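Local structure of anti-sigma-E factor ChrR (Rhodobacter sphaeroides, 2Z2S) at residues B[29-32]-B[33-37]. The protein inhibits the extracytoplasmic function sigma-E factor RpoE as a zinc-containing anti-sigma factor and, through its C-terminal domain, responds to singlet oxygen. Sequence-based numbering, arbitrary orientation.
Sequences ATHL and SLCDE. With ZN (zinc ion), chain I.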
ATOM      1  N   ALA B  29       5.583  -2.022   3.033  1.00 23.16           N
ATOM      2  CA  ALA B  29       4.328  -2.737   3.215  1.00 23.43           C
ATOM      3  C   ALA B  29       4.361  -3.783   4.333  1.00 23.42           C
ATOM      4  O   ALA B  29       3.319  -4.118   4.880  1.00 24.55           O
ATOM      5  CB  ALA B  29       3.892  -3.385   1.902  1.00 22.57           C
ATOM      6  N   THR B  30       5.530  -4.310   4.686  1.00 23.39           N
ATOM      7  CA  THR B  30       5.553  -5.292   5.757  1.00 23.30           C
ATOM      8  C   THR B  30       5.380  -4.526   7.041  1.00 23.80           C
ATOM      9  O   THR B  30       4.777  -5.004   8.003  1.00 22.73           O
ATOM     10  CB  THR B  30       6.858  -6.101   5.817  1.00 23.67           C
ATOM     11  OG1 THR B  30       7.003  -6.872   4.618  1.00 22.81           O
ATOM     12  CG2 THR B  30       6.799  -7.084   6.988  1.00 23.11           C
ATOM     13  N   HIS B  31       5.904  -3.312   7.059  1.00 25.52           N
ATOM     14  CA  HIS B  31       5.739  -2.505   8.245  1.00 26.83           C
ATOM     15  C   HIS B  31       4.253  -2.204   8.328  1.00 27.35           C
ATOM     16  O   HIS B  31       3.637  -2.429   9.362  1.00 28.86           O
ATOM     17  CB  HIS B  31       6.526  -1.202   8.142  1.00 26.41           C
ATOM     18  CG  HIS B  31       6.386  -0.333   9.347  1.00 28.07           C
ATOM     19  ND1 HIS B  31       6.807  -0.724  10.600  1.00 29.26           N
ATOM     20  CD2 HIS B  31       5.855   0.905   9.498  1.00 28.64           C
ATOM     21  CE1 HIS B  31       6.544   0.235  11.471  1.00 28.48           C
ATOM     22  NE2 HIS B  31       5.966   1.234  10.827  1.00 28.93           N
ATOM     23  N   LEU B  32       3.676  -1.731   7.222  1.00 27.26           N
ATOM     24  CA  LEU B  32       2.258  -1.385   7.188  1.00 28.03           C
ATOM     25  C   LEU B  32       1.358  -2.490   7.705  1.00 30.08           C
ATOM     26  O   LEU B  32       0.327  -2.218   8.323  1.00 33.25           O
ATOM     27  CB  LEU B  32       1.798  -0.986   5.776  1.00 24.82           C
ATOM     28  CG  LEU B  32       2.294   0.328   5.147  1.00 24.17           C
ATOM     29  CD1 LEU B  32       1.463   0.635   3.926  1.00 22.37           C
ATOM     30  CD2 LEU B  32       2.202   1.478   6.127  1.00 21.69           C
ATOM     31  N   SER B  33       1.718  -3.741   7.478  1.00 29.73           N
ATOM     32  CA  SER B  33       0.841  -4.780   7.986  1.00 29.85           C
ATOM     33  C   SER B  33       1.162  -5.152   9.426  1.00 27.49           C
ATOM     34  O   SER B  33       0.529  -6.043   9.981  1.00 27.69           O
ATOM     35  CB  SER B  33       0.929  -6.023   7.130  1.00 30.75           C
ATOM     36  OG  SER B  33       2.039  -6.758   7.563  1.00 34.17           O
ATOM     37  N   LEU B  34       2.145  -4.472  10.016  1.00 25.16           N
ATOM     38  CA  LEU B  34       2.544  -4.709  11.400  1.00 22.63           C
ATOM     39  C   LEU B  34       2.243  -3.489  12.253  1.00 21.52           C
ATOM     40  O   LEU B  34       2.092  -3.601  13.466  1.00 21.69           O
ATOM     41  CB  LEU B  34       4.044  -5.011  11.495  1.00 24.18           C
ATOM     42  CG  LEU B  34       4.612  -6.366  11.018  1.00 26.25           C
ATOM     43  CD1 LEU B  34       6.127  -6.332  11.030  1.00 27.05           C
ATOM     44  CD2 LEU B  34       4.150  -7.499  11.910  1.00 26.40           C
ATOM     45  N   CYS B  35       2.148  -2.332  11.605  1.00 19.57           N
ATOM     46  CA  CYS B  35       1.908  -1.072  12.292  1.00 18.82           C
ATOM     47  C   CYS B  35       0.648  -0.302  11.816  1.00 19.20           C
ATOM     48  O   CYS B  35       0.664   0.374  10.784  1.00 19.87           O
ATOM     49  CB  CYS B  35       3.174  -0.211  12.152  1.00 15.60           C
ATOM     50  SG  CYS B  35       2.924   1.525  12.440  1.00 12.52           S
ATOM     51  N   ASP B  36      -0.443  -0.396  12.575  1.00 18.84           N
ATOM     52  CA  ASP B  36      -1.681   0.290  12.210  1.00 18.10           C
ATOM     53  C   ASP B  36      -1.566   1.797  12.094  1.00 18.83           C
ATOM     54  O   ASP B  36      -2.373   2.439  11.431  1.00 20.64           O
ATOM     55  CB  ASP B  36      -2.792  -0.043  13.188  1.00 16.33           C
ATOM     56  CG  ASP B  36      -3.421  -1.394  12.909  1.00 20.16           C
ATOM     57  OD1 ASP B  36      -3.255  -1.901  11.782  1.00 21.50           O
ATOM     58  OD2 ASP B  36      -4.093  -1.946  13.807  1.00 19.29           O
ATOM     59  N   GLU B  37      -0.566   2.370  12.733  1.00 18.00           N
ATOM     60  CA  GLU B  37      -0.382   3.803  12.661  1.00 18.26           C
ATOM     61  C   GLU B  37       0.002   4.190  11.230  1.00 17.32           C
ATOM     62  O   GLU B  37      -0.611   5.065  10.611  1.00 14.56           O
ATOM     63  CB  GLU B  37       0.708   4.206  13.653  1.00 21.63           C
ATOM     64  CG  GLU B  37       1.223   5.596  13.497  1.00 26.43           C
ATOM     65  CD  GLU B  37       0.111   6.583  13.372  1.00 28.90           C
ATOM     66  OE1 GLU B  37      -0.839   6.462  14.173  1.00 29.69           O
ATOM     67  OE2 GLU B  37       0.184   7.470  12.483  1.00 31.90           O
TER
HETATM   68 ZN    ZN I 204       4.624   2.411  11.721  1.00 49.79          ZN
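His31 and Cys35 bind the same zinc ion across the turn that ends helix 22-32. With CG anti to the backbone N (chi1 180°), the His31 ring extends toward the zinc. CB leads to CG, where the ring begins, and CD2 and CE1 flank His31 NE2, which binds zinc at 2.0 Å. Cys35 CB lies over one face, off centre toward NE2 and CE1, 3.6 Å from the His31 ring centroid, a CH-pi contact. The other ring nitrogen, ND1, makes a weak hydrogen bond to Gly166 O. The metal bond, helped by this weak one, probably limits ring rotation. Cys35 SG completes this half of the site, 2.0 Å from zinc and oblique to the ring. His6 and Cys38 supply the other two ligands, giving a Cys2His2 site.

Backbone bonds hold the same turn. His31 O accepts from Leu34 N at 2.6 Å and from Cys35 N at 2.7 Å. The Cys35 bond comes nearly end-on to the carbonyl, while Leu34 N sits above its plane. Ser33 N still reaches Ala29 O at 3.1 Å. Thr30 and Leu34 run side by side, CG2 4.2 Å from CD1.

Cys35 is the N-cap of helix 36-54; its SG also caps a backbone N there. The turn thus links two helices of the anti-sigma domain, with Leu32 packed on Tyr15 of helix 9-17 and His31 touching Leu150 of strand 147-151 in the cupin-like domain.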